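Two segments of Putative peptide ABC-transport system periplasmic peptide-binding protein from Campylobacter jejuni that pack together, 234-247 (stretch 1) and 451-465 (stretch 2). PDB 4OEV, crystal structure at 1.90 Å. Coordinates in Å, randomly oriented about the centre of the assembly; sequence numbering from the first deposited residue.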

# COMPACT_ATOMS: atom_id res chain seq x y z
N LEU A 234 -20.23 -4.85 1.72
CA LEU A 234 -19.79 -3.79 2.61
C LEU A 234 -18.96 -2.79 1.84
O LEU A 234 -17.92 -3.18 1.29
CB LEU A 234 -18.94 -4.34 3.74
CG LEU A 234 -19.68 -4.68 5.02
CD1 LEU A 234 -18.66 -5.36 5.88
CD2 LEU A 234 -20.24 -3.43 5.68
N ARG A 235 -19.39 -1.53 1.79
CA ARG A 235 -18.62 -0.47 1.13
C ARG A 235 -17.56 0.03 2.07
O ARG A 235 -17.89 0.45 3.17
CB ARG A 235 -19.48 0.71 0.72
CG ARG A 235 -18.61 1.90 0.27
CD ARG A 235 -19.42 3.12 -0.09
NE ARG A 235 -20.35 2.89 -1.19
CZ ARG A 235 -20.25 3.46 -2.40
NH1 ARG A 235 -19.24 4.27 -2.67
NH2 ARG A 235 -21.18 3.22 -3.33
N GLU A 236 -16.30 -0.01 1.65
CA GLU A 236 -15.18 0.40 2.53
C GLU A 236 -14.47 1.61 1.92
O GLU A 236 -14.16 1.60 0.73
CB GLU A 236 -14.21 -0.75 2.72
CG GLU A 236 -14.89 -2.00 3.26
CD GLU A 236 -14.18 -2.58 4.47
OE1 GLU A 236 -13.66 -1.79 5.30
OE2 GLU A 236 -14.13 -3.83 4.60
N LYS A 237 -14.25 2.65 2.72
CA LYS A 237 -13.49 3.83 2.28
C LYS A 237 -12.03 3.45 2.26
O LYS A 237 -11.65 2.50 2.93
CB LYS A 237 -13.70 5.02 3.22
CG LYS A 237 -15.12 5.63 3.18
CD LYS A 237 -15.37 6.39 1.85
CE LYS A 237 -16.81 6.94 1.73
NZ LYS A 237 -17.58 6.47 0.50
N SER A 238 -11.20 4.15 1.48
CA SER A 238 -9.77 3.80 1.49
C SER A 238 -8.92 5.01 1.15
O SER A 238 -9.40 5.96 0.55
CB SER A 238 -9.45 2.69 0.51
OG SER A 238 -9.08 3.24 -0.76
N ALA A 239 -7.63 4.90 1.45
CA ALA A 239 -6.66 5.94 1.09
C ALA A 239 -5.94 5.53 -0.20
O ALA A 239 -4.91 6.10 -0.58
CB ALA A 239 -5.65 6.17 2.26
N ASP A 240 -6.48 4.52 -0.87
CA ASP A 240 -5.88 3.98 -2.07
C ASP A 240 -6.23 4.81 -3.31
O ASP A 240 -7.41 5.01 -3.59
CB ASP A 240 -6.37 2.55 -2.27
CG ASP A 240 -5.59 1.81 -3.33
OD1 ASP A 240 -4.53 2.31 -3.76
OD2 ASP A 240 -6.00 0.71 -3.69
N TYR A 241 -5.23 5.28 -4.06
CA TYR A 241 -5.53 6.01 -5.33
C TYR A 241 -4.94 5.32 -6.57
O TYR A 241 -4.00 4.53 -6.47
CB TYR A 241 -5.02 7.47 -5.26
CG TYR A 241 -3.50 7.57 -5.12
CD1 TYR A 241 -2.67 7.44 -6.23
CD2 TYR A 241 -2.92 7.80 -3.88
CE1 TYR A 241 -1.27 7.51 -6.10
CE2 TYR A 241 -1.52 7.89 -3.74
CZ TYR A 241 -0.72 7.72 -4.84
OH TYR A 241 0.64 7.78 -4.73
N ARG A 242 -5.51 5.60 -7.75
CA ARG A 242 -4.97 5.14 -9.02
C ARG A 242 -4.44 6.35 -9.77
O ARG A 242 -4.97 7.43 -9.63
CB ARG A 242 -6.02 4.43 -9.93
CG ARG A 242 -6.52 3.11 -9.32
CD ARG A 242 -5.51 2.00 -9.44
NE ARG A 242 -5.85 0.90 -8.56
CZ ARG A 242 -5.53 0.83 -7.27
NH1 ARG A 242 -4.85 1.81 -6.67
NH2 ARG A 242 -5.90 -0.21 -6.57
N ALA A 243 -3.39 6.14 -10.54
CA ALA A 243 -2.71 7.22 -11.28
C ALA A 243 -1.97 6.65 -12.46
O ALA A 243 -1.68 5.45 -12.46
CB ALA A 243 -1.70 7.99 -10.31
N LEU A 244 -1.67 7.50 -13.47
CA LEU A 244 -0.70 7.14 -14.50
C LEU A 244 0.69 7.51 -13.97
O LEU A 244 0.94 8.69 -13.69
CB LEU A 244 -0.94 7.89 -15.83
CG LEU A 244 0.02 7.46 -16.92
CD1 LEU A 244 -0.32 6.03 -17.22
CD2 LEU A 244 -0.17 8.41 -18.22
N MET A 245 1.57 6.52 -13.85
CA MET A 245 2.99 6.74 -13.46
C MET A 245 3.76 7.11 -14.72
O MET A 245 3.82 6.29 -15.62
CB MET A 245 3.59 5.46 -12.86
CG MET A 245 5.09 5.50 -12.26
SD MET A 245 5.99 3.93 -12.57
CE MET A 245 6.34 4.12 -14.33
N PHE A 246 4.38 8.29 -14.78
CA PHE A 246 5.33 8.63 -15.86
C PHE A 246 6.67 8.01 -15.59
O PHE A 246 7.20 8.10 -14.45
CB PHE A 246 5.53 10.15 -15.97
CG PHE A 246 4.29 10.92 -16.30
CD1 PHE A 246 3.55 10.64 -17.44
CD2 PHE A 246 3.93 12.00 -15.51
CE1 PHE A 246 2.45 11.38 -17.75
CE2 PHE A 246 2.83 12.76 -15.83
CZ PHE A 246 2.09 12.46 -16.96
N ASN A 247 7.26 7.39 -16.60
CA ASN A 247 8.64 6.97 -16.47
C ASN A 247 9.50 8.15 -16.92
O ASN A 247 9.47 8.57 -18.08
CB ASN A 247 8.98 5.70 -17.29
CG ASN A 247 10.39 5.19 -16.96
OD1 ASN A 247 11.28 6.03 -16.72
ND2 ASN A 247 10.62 3.85 -16.96
N ASN A 451 5.97 19.85 -10.48
CA ASN A 451 6.74 18.87 -11.20
C ASN A 451 6.09 17.51 -11.02
O ASN A 451 6.56 16.67 -10.23
CB ASN A 451 8.19 18.89 -10.73
CG ASN A 451 9.07 17.96 -11.53
OD1 ASN A 451 8.73 17.54 -12.65
ND2 ASN A 451 10.20 17.64 -10.98
N PRO A 452 4.99 17.28 -11.75
CA PRO A 452 4.13 16.11 -11.51
C PRO A 452 4.80 14.78 -11.94
O PRO A 452 5.23 14.62 -13.07
CB PRO A 452 2.88 16.42 -12.34
CG PRO A 452 3.38 17.40 -13.44
CD PRO A 452 4.48 18.19 -12.78
N PRO A 453 4.92 13.85 -11.00
CA PRO A 453 5.46 12.53 -11.35
C PRO A 453 4.39 11.67 -12.04
O PRO A 453 4.73 10.64 -12.66
CB PRO A 453 5.80 11.94 -9.98
CG PRO A 453 4.79 12.56 -9.08
CD PRO A 453 4.68 13.98 -9.55
N PHE A 454 3.13 12.03 -11.82
CA PHE A 454 1.98 11.19 -12.21
C PHE A 454 0.93 11.98 -13.00
O PHE A 454 0.94 13.23 -13.04
CB PHE A 454 1.21 10.58 -11.01
CG PHE A 454 1.99 9.62 -10.09
CD1 PHE A 454 3.25 9.05 -10.41
CD2 PHE A 454 1.37 9.20 -8.91
CE1 PHE A 454 3.91 8.20 -9.49
CE2 PHE A 454 2.02 8.33 -7.99
CZ PHE A 454 3.27 7.82 -8.30
N ILE A 455 -0.05 11.25 -13.54
CA ILE A 455 -1.40 11.83 -13.66
C ILE A 455 -2.25 11.18 -12.55
O ILE A 455 -2.48 9.95 -12.61
CB ILE A 455 -2.11 11.55 -14.97
CG1 ILE A 455 -1.28 12.09 -16.15
CG2 ILE A 455 -3.46 12.19 -14.92
CD1 ILE A 455 -1.92 11.78 -17.50
N PHE A 456 -2.61 11.94 -11.51
CA PHE A 456 -3.46 11.34 -10.45
C PHE A 456 -4.88 11.21 -11.01
O PHE A 456 -5.35 12.12 -11.67
CB PHE A 456 -3.49 12.17 -9.20
CG PHE A 456 -2.27 12.00 -8.35
CD1 PHE A 456 -2.30 11.14 -7.25
CD2 PHE A 456 -1.12 12.68 -8.63
CE1 PHE A 456 -1.20 10.98 -6.42
CE2 PHE A 456 0.04 12.50 -7.78
CZ PHE A 456 -0.04 11.65 -6.69
N LEU A 457 -5.54 10.10 -10.73
CA LEU A 457 -6.86 9.88 -11.36
C LEU A 457 -7.96 9.81 -10.31
O LEU A 457 -8.83 10.67 -10.29
CB LEU A 457 -6.81 8.61 -12.20
CG LEU A 457 -5.83 8.73 -13.37
CD1 LEU A 457 -5.53 7.33 -13.97
CD2 LEU A 457 -6.45 9.64 -14.45
N ALA A 458 -7.92 8.81 -9.41
CA ALA A 458 -9.03 8.69 -8.48
C ALA A 458 -8.66 7.92 -7.19
O ALA A 458 -7.83 7.02 -7.22
CB ALA A 458 -10.20 7.99 -9.15
N TYR A 459 -9.32 8.29 -6.10
CA TYR A 459 -9.31 7.52 -4.85
C TYR A 459 -10.46 6.51 -4.88
O TYR A 459 -11.54 6.85 -5.34
CB TYR A 459 -9.45 8.44 -3.65
CG TYR A 459 -8.15 9.10 -3.23
CD1 TYR A 459 -7.38 8.59 -2.19
CD2 TYR A 459 -7.72 10.27 -3.84
CE1 TYR A 459 -6.18 9.22 -1.79
CE2 TYR A 459 -6.51 10.90 -3.46
CZ TYR A 459 -5.76 10.38 -2.43
OH TYR A 459 -4.58 11.00 -2.06
N LEU A 460 -10.21 5.28 -4.46
CA LEU A 460 -11.18 4.19 -4.57
C LEU A 460 -11.91 3.83 -3.26
O LEU A 460 -11.31 3.86 -2.17
CB LEU A 460 -10.48 2.95 -5.09
CG LEU A 460 -9.64 3.09 -6.32
CD1 LEU A 460 -9.04 1.73 -6.61
CD2 LEU A 460 -10.53 3.57 -7.52
N ASP A 461 -13.20 3.51 -3.38
CA ASP A 461 -13.85 2.72 -2.34
C ASP A 461 -13.68 1.27 -2.71
O ASP A 461 -13.46 0.93 -3.88
CB ASP A 461 -15.33 3.02 -2.19
CG ASP A 461 -15.60 4.26 -1.43
OD1 ASP A 461 -14.62 4.89 -0.99
OD2 ASP A 461 -16.79 4.59 -1.24
N PHE A 462 -13.82 0.40 -1.73
CA PHE A 462 -13.73 -1.02 -2.00
C PHE A 462 -15.03 -1.68 -1.64
O PHE A 462 -15.71 -1.25 -0.71
CB PHE A 462 -12.55 -1.66 -1.25
CG PHE A 462 -11.23 -1.41 -1.92
CD1 PHE A 462 -10.80 -2.24 -2.93
CD2 PHE A 462 -10.44 -0.35 -1.53
CE1 PHE A 462 -9.59 -2.01 -3.61
CE2 PHE A 462 -9.22 -0.10 -2.21
CZ PHE A 462 -8.80 -0.93 -3.22
N ALA A 463 -15.36 -2.72 -2.39
CA ALA A 463 -16.56 -3.49 -2.11
C ALA A 463 -16.15 -4.85 -1.57
O ALA A 463 -15.63 -5.69 -2.31
CB ALA A 463 -17.45 -3.63 -3.40
N LEU A 464 -16.37 -5.06 -0.27
CA LEU A 464 -16.17 -6.38 0.31
C LEU A 464 -17.41 -7.21 0.10
O LEU A 464 -18.47 -6.95 0.69
CB LEU A 464 -15.82 -6.29 1.82
CG LEU A 464 -15.74 -7.63 2.56
CD1 LEU A 464 -14.87 -8.65 1.83
CD2 LEU A 464 -15.20 -7.37 3.99
N VAL A 465 -17.28 -8.24 -0.72
CA VAL A 465 -18.47 -9.05 -0.96
C VAL A 465 -18.39 -10.34 -0.17
O VAL A 465 -17.41 -11.08 -0.26
CB VAL A 465 -18.67 -9.41 -2.42
CG1 VAL A 465 -19.93 -10.23 -2.55
CG2 VAL A 465 -18.75 -8.14 -3.28
O HOH W 1 -12.28 5.76 -0.58
O HOH W 2 7.05 8.69 -11.84

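In an antiparallel pair, alternate residues turn both N-H and C=O to the partner strand; where the register slips, something else must satisfy the polar atoms. The two segments here, more than 200 residues apart in sequence, illustrate both cases.

The first ladder is regular. L234 and L464 exchange two hydrogen bonds, L234 N to L464 O and L464 N to L234 O, each 2.9 Å. E236 and F462 do the same, with E236 N to F462 O at 2.7 Å and F462 N to E236 O at 2.8 Å.

Beyond E236 the register shifts by two, and side chains and a water take over. S238 OG donates to L460 O at 2.7 Å and accepts from D240 N at 2.9 Å, so one small hydroxyl serves both stretches. Water 1 accepts from S238 N at 2.8 Å and lies 2.7 Å from L460 O and 2.5 Å from D461 OD1. The other carboxylate oxygen of D461 takes two cations: R235 NH1 reaches OD2 of D461 at 2.9 Å, and K237 NZ reaches the same OD2 at 2.7 Å, both salt bridges. Both side chains are long enough for their ends to come nearer, K237 although its CA-to-CB bond points away.

Pairing resumes as L460 N donates to D240 O at 2.9 Å. R242 N then donates a hydrogen bond to A458 O at 2.8 Å, and a bulge follows: R242 O accepts from both L457 N at 2.9 Å and A458 N at 3.3 Å, so the extra residue leaves neither amide unpaired. L244 and I455 form another two-bond pair, L244 N to I455 O and I455 N to L244 O both measuring 2.7 Å. At the end, F246 N donates to P453 O at 3.2 Å, and water 2 joins F246 O (2.7 Å) to P453 O (3.1 Å).

Charge is also settled within stretch 1. The buried guanidinium of R242 meets D240 through NH1 to OD1 and NH2 to OD2, both 3.0 Å, while L460 CD1 covers one of its faces, 3.7 Å from R242 CZ.

Apolar groups fill the sheet face carrying Y241, A243 and M245. Y241 CB sits over the Y459 ring, 3.9 Å from its centroid, and Y241 CE1 approaches F456 CE1 at 3.5 Å. The small A243 lets aromatic neighbours close in, its CB 3.6 Å from F454 CD2. On the face carrying L244 and I455, L244 CD2 meets I455 CD1 at 3.9 Å.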